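Local coordinates for enoyl-CoA hydratase/isomerase (Mycobacterium abscessus, PDB 3QXZ), which probably catalyses the hydration or double-bond isomerisation of enoyl-CoA thioesters, at residues Thr99-Ala104 with Leu211-Leu216; Ala41-Leu46 with Arg53-Thr58; Ala93-Arg98 with His147-Arg152. All coordinates share one frame; numbering follows the deposited sequence.

Interaction 1: residues Thr99-Ala104 with Leu211-Leu216; sequences TPVIAA and LTKRLL. With K (potassium ion), chain D.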
loop_
_atom_site.group_PDB
_atom_site.type_symbol
_atom_site.label_atom_id
_atom_site.label_comp_id
_atom_site.label_asym_id
_atom_site.label_seq_id
_atom_site.Cartn_x
_atom_site.Cartn_y
_atom_site.Cartn_z
ATOM N N THR A 99 -12.194 19.484 2.195
ATOM C CA THR A 99 -12.481 19.614 0.766
ATOM C C THR A 99 -11.565 18.729 -0.057
ATOM O O THR A 99 -10.356 18.813 0.100
ATOM C CB THR A 99 -12.307 21.085 0.335
ATOM O OG1 THR A 99 -13.163 21.903 1.149
ATOM C CG2 THR A 99 -12.621 21.318 -1.144
ATOM N N PRO A 100 -12.124 17.914 -0.975
ATOM C CA PRO A 100 -11.289 17.115 -1.874
ATOM C C PRO A 100 -10.352 17.977 -2.710
ATOM O O PRO A 100 -10.727 19.089 -3.143
ATOM C CB PRO A 100 -12.317 16.419 -2.774
ATOM C CG PRO A 100 -13.524 16.261 -1.888
ATOM C CD PRO A 100 -13.555 17.571 -1.119
ATOM N N VAL A 101 -9.138 17.456 -2.919
ATOM C CA VAL A 101 -8.110 18.147 -3.695
ATOM C C VAL A 101 -7.613 17.198 -4.775
ATOM O O VAL A 101 -7.169 16.079 -4.467
ATOM C CB VAL A 101 -6.933 18.591 -2.789
ATOM C CG1 VAL A 101 -5.807 19.186 -3.635
ATOM C CG2 VAL A 101 -7.412 19.641 -1.769
ATOM N N ILE A 102 -7.688 17.639 -6.029
ATOM C CA ILE A 102 -7.169 16.904 -7.166
ATOM C C ILE A 102 -5.982 17.665 -7.750
ATOM O O ILE A 102 -6.092 18.864 -8.030
ATOM C CB ILE A 102 -8.246 16.774 -8.268
ATOM C CG1 ILE A 102 -9.499 16.056 -7.740
ATOM C CG2 ILE A 102 -7.669 16.055 -9.517
ATOM C CD1 ILE A 102 -10.721 16.136 -8.702
ATOM N N ALA A 103 -4.843 16.989 -7.901
ATOM C CA ALA A 103 -3.670 17.576 -8.552
ATOM C C ALA A 103 -3.676 17.194 -10.017
ATOM O O ALA A 103 -3.558 15.993 -10.381
ATOM C CB ALA A 103 -2.387 17.137 -7.852
ATOM N N ALA A 104 -3.878 18.210 -10.852
ATOM C CA ALA A 104 -3.804 18.071 -12.303
ATOM C C ALA A 104 -2.359 18.361 -12.689
ATOM O O ALA A 104 -1.969 19.515 -12.929
ATOM C CB ALA A 104 -4.791 19.047 -12.982
ATOM N N LEU A 211 -16.752 14.071 5.426
ATOM C CA LEU A 211 -16.554 13.053 6.454
ATOM C C LEU A 211 -15.738 11.891 5.933
ATOM O O LEU A 211 -14.903 11.342 6.680
ATOM C CB LEU A 211 -17.890 12.555 7.007
ATOM C CG LEU A 211 -18.677 13.588 7.824
ATOM C CD1 LEU A 211 -20.010 12.981 8.267
ATOM C CD2 LEU A 211 -17.920 14.157 9.024
ATOM N N THR A 212 -15.965 11.502 4.675
ATOM C CA THR A 212 -15.190 10.408 4.081
ATOM C C THR A 212 -13.709 10.791 3.955
ATOM O O THR A 212 -12.829 10.006 4.344
ATOM C CB THR A 212 -15.787 10.059 2.710
ATOM O OG1 THR A 212 -17.144 9.608 2.892
ATOM C CG2 THR A 212 -15.011 8.909 2.026
ATOM N N LYS A 213 -13.431 11.995 3.446
ATOM C CA LYS A 213 -12.044 12.435 3.329
ATOM C C LYS A 213 -11.380 12.503 4.688
ATOM O O LYS A 213 -10.260 12.014 4.863
ATOM C CB LYS A 213 -11.970 13.796 2.645
ATOM C CG LYS A 213 -10.509 14.283 2.584
ATOM C CD LYS A 213 -10.291 15.501 1.728
ATOM C CE LYS A 213 -8.837 15.949 1.822
ATOM N NZ LYS A 213 -8.423 16.845 0.695
ATOM N N ARG A 214 -12.053 13.108 5.660
ATOM C CA ARG A 214 -11.434 13.269 6.971
ATOM C C ARG A 214 -11.251 11.970 7.715
ATOM O O ARG A 214 -10.256 11.833 8.431
ATOM C CB ARG A 214 -12.195 14.302 7.802
ATOM C CG ARG A 214 -12.001 15.707 7.218
ATOM C CD ARG A 214 -10.851 16.502 7.842
ATOM N NE ARG A 214 -9.664 15.750 8.213
ATOM C CZ ARG A 214 -8.656 15.436 7.398
ATOM N NH1 ARG A 214 -7.608 14.776 7.897
ATOM N NH2 ARG A 214 -8.700 15.726 6.084
ATOM N N LEU A 215 -12.152 10.997 7.556
ATOM C CA LEU A 215 -11.925 9.707 8.221
ATOM C C LEU A 215 -10.771 8.957 7.544
ATOM O O LEU A 215 -9.880 8.422 8.223
ATOM C CB LEU A 215 -13.208 8.865 8.270
ATOM C CG LEU A 215 -13.047 7.485 8.924
ATOM C CD1 LEU A 215 -12.383 7.547 10.311
ATOM C CD2 LEU A 215 -14.413 6.850 9.031
ATOM N N LEU A 216 -10.772 8.928 6.215
ATOM C CA LEU A 216 -9.682 8.276 5.500
ATOM C C LEU A 216 -8.320 8.798 5.990
ATOM O O LEU A 216 -7.432 8.014 6.363
ATOM C CB LEU A 216 -9.843 8.473 3.986
ATOM C CG LEU A 216 -8.737 7.907 3.098
ATOM C CD1 LEU A 216 -8.790 6.427 3.000
ATOM C CD2 LEU A 216 -8.868 8.536 1.699
HETATM K K K D . -14.900 24.205 1.072
HETATM O O HOH W 1 -16.920 23.266 2.640
#
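Lys213 reaches from its helix to the carbonyl of Thr99 and donates a hydrogen bond to it. NZ lies 2.8 Å from Thr99 O. The ammonium group stands above the carbonyl plane, 38° out of it, and the C=O...N angle is 131°. The lysine chain gets there fully stretched. Its CG is turned anti to the backbone nitrogen (chi1 177°), and the later torsions stay extended, which spans the gap between helix and strand start. The CA atoms of Pro100 and Lys213 are still 7.0 Å apart.

The charge of Lys213 is buried and has other partners. NZ forms a salt bridge with Asp121 and a hydrogen bond to Ala94 O. Asp121 OD2 also accepts the backbone N-H of Val101. One carboxylate oxygen thus serves both the lysine and the start of the strand.

The strand 101-105 belongs to the mixed sheet of the crotonase fold, beside strand 54-59. Helix 206-222, which carries Lys213, is one of the helices that follow that sheet in the chain. The lysine therefore ties a late helix to the entry of a sheet strand.

Van der Waals contact is slight. Val101 CG2 lies 3.9 Å from Lys213 NZ, and the two side chains cross obliquely. Pro100 CA is also 3.9 Å from Lys213 NZ, so a methyl and a backbone carbon flank the ammonium group. Lys213 CD passes beside the bonded carbonyl oxygen, 3.7 Å from Thr99 O.

Metal coordination uses the other end of Thr99. Its OG1 binds the potassium ion at 2.9 Å, while its carbonyl oxygen takes the lysine. Water 1 is a further ligand, 2.7 Å from the potassium ion. The carbonyl oxygens of Leu46, Asp47, Asp49 and Val52 complete the site.

Interaction 2: residues Ala41-Leu46 with Arg53-Thr58; sequences AAYQRL and RVIVLT. With K (potassium ion), chain D; EDO (1,2-ethanediol), chain I; EDO (1,2-ethanediol), chain H.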
loop_
_atom_site.group_PDB
_atom_site.type_symbol
_atom_site.label_atom_id
_atom_site.label_comp_id
_atom_site.label_asym_id
_atom_site.label_seq_id
_atom_site.Cartn_x
_atom_site.Cartn_y
_atom_site.Cartn_z
ATOM N N ALA A 41 -2.259 29.247 2.703
ATOM C CA ALA A 41 -3.328 30.201 3.014
ATOM C C ALA A 41 -4.543 29.977 2.129
ATOM O O ALA A 41 -5.669 30.061 2.609
ATOM C CB ALA A 41 -2.823 31.638 2.870
ATOM N N ALA A 42 -4.311 29.686 0.849
ATOM C CA ALA A 42 -5.404 29.430 -0.094
ATOM C C ALA A 42 -6.134 28.135 0.261
ATOM O O ALA A 42 -7.360 28.099 0.252
ATOM C CB ALA A 42 -4.901 29.375 -1.530
ATOM N N TYR A 43 -5.396 27.073 0.576
ATOM C CA TYR A 43 -6.031 25.827 1.028
ATOM C C TYR A 43 -6.969 26.094 2.209
ATOM O O TYR A 43 -8.094 25.604 2.236
ATOM C CB TYR A 43 -4.986 24.793 1.434
ATOM C CG TYR A 43 -4.410 23.986 0.305
ATOM C CD1 TYR A 43 -5.127 23.752 -0.870
ATOM C CD2 TYR A 43 -3.148 23.428 0.426
ATOM C CE1 TYR A 43 -4.598 22.965 -1.892
ATOM C CE2 TYR A 43 -2.600 22.650 -0.606
ATOM C CZ TYR A 43 -3.335 22.442 -1.758
ATOM O OH TYR A 43 -2.828 21.653 -2.774
ATOM N N GLN A 44 -6.508 26.855 3.200
ATOM C CA GLN A 44 -7.325 27.089 4.383
ATOM C C GLN A 44 -8.595 27.887 4.057
ATOM O O GLN A 44 -9.706 27.522 4.469
ATOM C CB GLN A 44 -6.528 27.791 5.487
ATOM C CG GLN A 44 -7.341 27.917 6.793
ATOM C CD GLN A 44 -7.665 26.554 7.381
ATOM O OE1 GLN A 44 -6.773 25.840 7.845
ATOM N NE2 GLN A 44 -8.952 26.178 7.357
ATOM N N ARG A 45 -8.444 28.962 3.289
ATOM C CA ARG A 45 -9.581 29.811 2.942
ATOM C C ARG A 45 -10.589 29.041 2.090
ATOM O O ARG A 45 -11.796 29.127 2.324
ATOM C CB ARG A 45 -9.081 31.071 2.222
ATOM C CG ARG A 45 -10.196 31.943 1.676
ATOM C CD ARG A 45 -9.658 33.250 1.097
ATOM N NE ARG A 45 -8.480 33.037 0.261
ATOM C CZ ARG A 45 -8.505 32.560 -0.983
ATOM N NH1 ARG A 45 -9.661 32.235 -1.564
ATOM N NH2 ARG A 45 -7.360 32.400 -1.639
ATOM N N LEU A 46 -10.094 28.287 1.105
ATOM C CA LEU A 46 -10.969 27.550 0.209
ATOM C C LEU A 46 -11.662 26.416 0.952
ATOM O O LEU A 46 -12.828 26.114 0.681
ATOM C CB LEU A 46 -10.197 27.036 -1.022
ATOM C CG LEU A 46 -9.662 28.133 -1.953
ATOM C CD1 LEU A 46 -8.735 27.518 -2.983
ATOM C CD2 LEU A 46 -10.800 28.895 -2.620
ATOM N N ARG A 53 -16.567 23.157 -3.418
ATOM C CA ARG A 53 -16.754 21.713 -3.265
ATOM C C ARG A 53 -15.485 20.903 -3.517
ATOM O O ARG A 53 -15.304 19.830 -2.912
ATOM C CB ARG A 53 -17.869 21.212 -4.193
ATOM C CG ARG A 53 -19.289 21.745 -3.846
ATOM C CD ARG A 53 -19.798 21.320 -2.459
ATOM N NE ARG A 53 -19.435 19.933 -2.230
ATOM C CZ ARG A 53 -20.014 18.879 -2.784
ATOM N NH1 ARG A 53 -21.140 18.973 -3.509
ATOM N NH2 ARG A 53 -19.477 17.689 -2.560
ATOM N N VAL A 54 -14.626 21.404 -4.401
ATOM C CA VAL A 54 -13.398 20.696 -4.802
ATOM C C VAL A 54 -12.363 21.742 -5.162
ATOM O O VAL A 54 -12.705 22.792 -5.740
ATOM C CB VAL A 54 -13.618 19.784 -6.058
ATOM C CG1 VAL A 54 -12.357 19.002 -6.409
ATOM C CG2 VAL A 54 -14.773 18.844 -5.880
ATOM N N ILE A 55 -11.105 21.433 -4.846
ATOM C CA ILE A 55 -9.963 22.245 -5.239
ATOM C C ILE A 55 -9.127 21.464 -6.244
ATOM O O ILE A 55 -8.783 20.299 -6.000
ATOM C CB ILE A 55 -9.098 22.605 -4.017
ATOM C CG1 ILE A 55 -9.909 23.403 -2.993
ATOM C CG2 ILE A 55 -7.827 23.355 -4.446
ATOM C CD1 ILE A 55 -9.358 23.352 -1.555
ATOM N N VAL A 56 -8.807 22.096 -7.368
ATOM C CA VAL A 56 -7.885 21.520 -8.361
ATOM C C VAL A 56 -6.606 22.333 -8.355
ATOM O O VAL A 56 -6.664 23.553 -8.504
ATOM C CB VAL A 56 -8.518 21.493 -9.775
ATOM C CG1 VAL A 56 -7.523 20.974 -10.829
ATOM C CG2 VAL A 56 -9.781 20.630 -9.770
ATOM N N LEU A 57 -5.469 21.666 -8.155
ATOM C CA LEU A 57 -4.144 22.282 -8.206
ATOM C C LEU A 57 -3.443 21.925 -9.513
ATOM O O LEU A 57 -3.361 20.745 -9.890
ATOM C CB LEU A 57 -3.309 21.814 -7.009
ATOM C CG LEU A 57 -1.900 22.408 -6.906
ATOM C CD1 LEU A 57 -1.901 23.926 -6.724
ATOM C CD2 LEU A 57 -1.185 21.716 -5.738
ATOM N N THR A 58 -2.937 22.941 -10.219
ATOM C CA THR A 58 -2.315 22.726 -11.522
ATOM C C THR A 58 -1.194 23.741 -11.750
ATOM O O THR A 58 -1.026 24.649 -10.936
ATOM C CB THR A 58 -3.387 22.740 -12.639
ATOM O OG1 THR A 58 -2.908 22.035 -13.779
ATOM C CG2 THR A 58 -3.826 24.159 -13.005
HETATM K K K D . -14.900 24.205 1.072
HETATM C C1 EDO I . -7.274 22.334 7.957
HETATM O O1 EDO I . -6.796 23.280 8.922
HETATM C C2 EDO I . -8.788 22.204 8.064
HETATM O O2 EDO I . -9.418 23.320 7.415
HETATM C C1 EDO H . -16.490 19.541 1.656
HETATM O O1 EDO H . -16.708 18.276 1.029
HETATM C C2 EDO H . -16.581 20.583 0.554
HETATM O O2 EDO H . -17.946 20.725 0.089
HETATM O O HOH W 1 -16.920 23.266 2.640
#
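Ile55 meets the helix with two of its branches. Its CD1 lies 3.8 Å from Leu46 CB, and its CG2 comes to 4.1 Å from Tyr43 CE1. The methyl CG2 sits at the edge of the tyrosine ring, near the ring plane. With CG1 anti to the carbonyl carbon (chi1 -60°) and CG2 anti to the backbone nitrogen, the two branches part toward the two helix residues.

Tyr43 leans over from the helix so that its end reaches the strand. Its hydroxyl oxygen OH approaches Leu57 CD2 at 3.4 Å, and the two side chains cross at about a right angle. No hydrogen bond links the segments.

Leu46 sets its CB toward the strand, and this atom makes the contact. Its carbonyl turns to the potassium ion, with Leu46 O 2.8 Å from the metal. The same residue thus joins the apolar core to the metal site.

The helix and strand belong to the beta-alpha-beta unit of strand 17-23, helix 33-48 and strand 54-59. Their short segments run nearly antiparallel, at 160°, and their axes come within 10.2 Å at the closest. Leu46 also touches strands 8-14 and 17-23. On the strand's other side, Val54 and Val56 pack on helix 186-203.

Interaction 3: residues Ala93-Arg98 with His147-Arg152; sequences AAFELR and HWTLPR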
loop_
_atom_site.group_PDB
_atom_site.type_symbol
_atom_site.label_atom_id
_atom_site.label_comp_id
_atom_site.label_asym_id
_atom_site.label_seq_id
_atom_site.Cartn_x
_atom_site.Cartn_y
_atom_site.Cartn_z
ATOM N N ALA A 93 -1.696 21.015 4.971
ATOM C CA ALA A 93 -1.487 20.107 3.829
ATOM C C ALA A 93 -2.866 19.815 3.235
ATOM O O ALA A 93 -3.885 19.844 3.931
ATOM C CB ALA A 93 -0.851 18.830 4.286
ATOM N N ALA A 94 -2.905 19.504 1.949
ATOM C CA ALA A 94 -4.179 19.228 1.286
ATOM C C ALA A 94 -4.952 18.105 1.991
ATOM O O ALA A 94 -6.193 18.164 2.070
ATOM C CB ALA A 94 -3.945 18.903 -0.180
ATOM N N PHE A 95 -4.232 17.094 2.498
ATOM C CA PHE A 95 -4.885 15.939 3.127
ATOM C C PHE A 95 -5.464 16.251 4.525
ATOM O O PHE A 95 -6.105 15.377 5.110
ATOM C CB PHE A 95 -3.951 14.701 3.151
ATOM C CG PHE A 95 -2.704 14.902 3.936
ATOM C CD1 PHE A 95 -2.719 14.844 5.331
ATOM C CD2 PHE A 95 -1.500 15.156 3.281
ATOM C CE1 PHE A 95 -1.548 15.068 6.077
ATOM C CE2 PHE A 95 -0.322 15.370 4.010
ATOM C CZ PHE A 95 -0.342 15.329 5.392
ATOM N N GLU A 96 -5.256 17.470 5.031
ATOM C CA GLU A 96 -5.837 17.896 6.301
ATOM C C GLU A 96 -7.188 18.574 6.108
ATOM O O GLU A 96 -7.888 18.854 7.090
ATOM C CB GLU A 96 -4.874 18.854 7.029
ATOM C CG GLU A 96 -3.656 18.113 7.575
ATOM C CD GLU A 96 -2.537 18.980 8.147
ATOM O OE1 GLU A 96 -2.330 20.116 7.711
ATOM O OE2 GLU A 96 -1.804 18.469 9.025
ATOM N N LEU A 97 -7.559 18.853 4.858
ATOM C CA LEU A 97 -8.784 19.627 4.563
ATOM C C LEU A 97 -10.041 18.759 4.553
ATOM O O LEU A 97 -9.968 17.540 4.379
ATOM C CB LEU A 97 -8.661 20.300 3.188
ATOM C CG LEU A 97 -7.401 21.137 2.940
ATOM C CD1 LEU A 97 -7.485 21.774 1.554
ATOM C CD2 LEU A 97 -7.147 22.169 4.050
ATOM N N ARG A 98 -11.200 19.397 4.708
ATOM C CA ARG A 98 -12.472 18.704 4.485
ATOM C C ARG A 98 -12.791 18.605 2.985
ATOM O O ARG A 98 -13.525 17.714 2.560
ATOM C CB ARG A 98 -13.589 19.441 5.224
ATOM C CG ARG A 98 -13.351 19.531 6.723
ATOM C CD ARG A 98 -14.337 20.454 7.419
ATOM N NE ARG A 98 -14.394 21.778 6.801
ATOM C CZ ARG A 98 -13.591 22.791 7.115
ATOM N NH1 ARG A 98 -12.658 22.646 8.046
ATOM N NH2 ARG A 98 -13.721 23.955 6.494
ATOM N N HIS A 147 8.167 11.030 3.167
ATOM C CA HIS A 147 8.500 9.765 3.853
ATOM C C HIS A 147 7.250 9.023 4.348
ATOM O O HIS A 147 7.329 7.825 4.620
ATOM C CB HIS A 147 9.440 9.989 5.057
ATOM C CG HIS A 147 10.796 10.549 4.708
ATOM N ND1 HIS A 147 11.023 11.900 4.539
ATOM C CD2 HIS A 147 11.998 9.939 4.549
ATOM C CE1 HIS A 147 12.314 12.096 4.270
ATOM N NE2 HIS A 147 12.931 10.923 4.265
ATOM N N TRP A 148 6.157 9.772 4.524
ATOM C CA TRP A 148 4.891 9.263 5.022
ATOM C C TRP A 148 3.858 9.058 3.902
ATOM O O TRP A 148 3.173 8.015 3.862
ATOM C CB TRP A 148 4.386 10.278 6.073
ATOM C CG TRP A 148 3.105 9.944 6.775
ATOM C CD1 TRP A 148 2.962 9.191 7.902
ATOM C CD2 TRP A 148 1.799 10.356 6.389
ATOM N NE1 TRP A 148 1.618 9.075 8.212
ATOM C CE2 TRP A 148 0.888 9.798 7.320
ATOM C CE3 TRP A 148 1.306 11.170 5.369
ATOM C CZ2 TRP A 148 -0.490 10.012 7.236
ATOM C CZ3 TRP A 148 -0.073 11.388 5.299
ATOM C CH2 TRP A 148 -0.942 10.806 6.238
ATOM N N THR A 149 3.736 10.014 2.982
ATOM C CA THR A 149 2.735 9.879 1.916
ATOM C C THR A 149 3.139 8.786 0.934
ATOM O O THR A 149 2.283 8.018 0.469
ATOM C CB THR A 149 2.549 11.174 1.116
ATOM O OG1 THR A 149 3.835 11.565 0.604
ATOM C CG2 THR A 149 1.938 12.303 1.973
ATOM N N LEU A 150 4.419 8.680 0.610
ATOM C CA LEU A 150 4.788 7.843 -0.532
ATOM C C LEU A 150 4.606 6.332 -0.299
ATOM O O LEU A 150 4.023 5.669 -1.153
ATOM C CB LEU A 150 6.204 8.185 -1.040
ATOM C CG LEU A 150 6.609 7.509 -2.353
ATOM C CD1 LEU A 150 5.639 7.822 -3.499
ATOM C CD2 LEU A 150 8.035 7.955 -2.703
ATOM N N PRO A 151 5.067 5.777 0.839
ATOM C CA PRO A 151 4.819 4.330 1.019
ATOM C C PRO A 151 3.321 4.002 1.103
ATOM O O PRO A 151 2.922 2.869 0.777
ATOM C CB PRO A 151 5.561 3.988 2.322
ATOM C CG PRO A 151 5.676 5.315 3.056
ATOM C CD PRO A 151 5.862 6.347 1.948
ATOM N N ARG A 152 2.503 4.973 1.505
ATOM C CA ARG A 152 1.046 4.780 1.585
ATOM C C ARG A 152 0.399 4.787 0.204
ATOM O O ARG A 152 -0.803 4.509 0.101
ATOM C CB ARG A 152 0.429 5.838 2.487
ATOM C CG ARG A 152 0.604 5.506 3.949
ATOM C CD ARG A 152 0.226 6.684 4.890
ATOM N NE ARG A 152 0.373 6.278 6.284
ATOM C CZ ARG A 152 1.535 6.130 6.901
ATOM N NH1 ARG A 152 2.677 6.446 6.291
ATOM N NH2 ARG A 152 1.583 5.662 8.128
#
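Phe95 and Trp148 meet through their rings. Trp148 CZ3 lies over one face of the phenylalanine ring, offset toward its rim, and is 4.0 Å from Phe95 CZ. The rings meet at a slant, with planes at 38°, and the Phe95 ring centroid is 5.2 Å from that of the six-membered ring of Trp148. Phe95 CG sits between the backbone nitrogen and the carbonyl carbon (chi1 62°), which brings the ring toward Trp148. Thr149 adds a methyl group, with its CG2 4.3 Å from Phe95 CE2.

Each ring also has a neighbour from its own segment. Ala93 CB lies over the opposite face of Phe95, toward the rim. The 3-10 turn that carries Phe95 is tied by the backbone bond from Glu96 N to Ala93 O, 3.0 Å long.

On the tryptophan side, Arg152 folds back over one face of the indole. Its NH1 donates to Trp148 O at 2.9 Å, with that oxygen close to the guanidinium plane. Its flat group also lies over Trp148 NE1, so one arginine holds both the ring and the backbone of Trp148.

His119 meets the Phe95 ring edge-to-face, and Trp217 of helix 206-222 also meets it. His147 ND1 is hydrogen-bonded to Glu233 of a third subunit, so this segment also lies at the trimer interface. The contact joins the loop between strands 54-59 and 101-105 to helix 146-149, just before helix 151-165, with Met221 of helix 206-222 touching both Phe95 and Trp148.

Overall arrangement
All three contacts are buried, but their chemistry differs. Interaction 1 is polar, resting on a lysine and a carbonyl, whereas interactions 2 and 3 are apolar across their segments, the latter aromatic. Interactions 1 and 2 share the main sheet, since strands 54-59 and 101-105 are neighbours in it, and both supply ligands to the same potassium ion. Ala104 N is probably hydrogen-bonded to Leu57 O there. Interactions 1 and 3 both border other subunits, whereas no other chain touches interaction 2. The loop of interaction 3 is joined to interaction 1, as Arg214 NH2 is probably hydrogen-bonded to Phe95 O and Leu97 O. Leu97 also packs on Tyr43 and Ile55 of interaction 2.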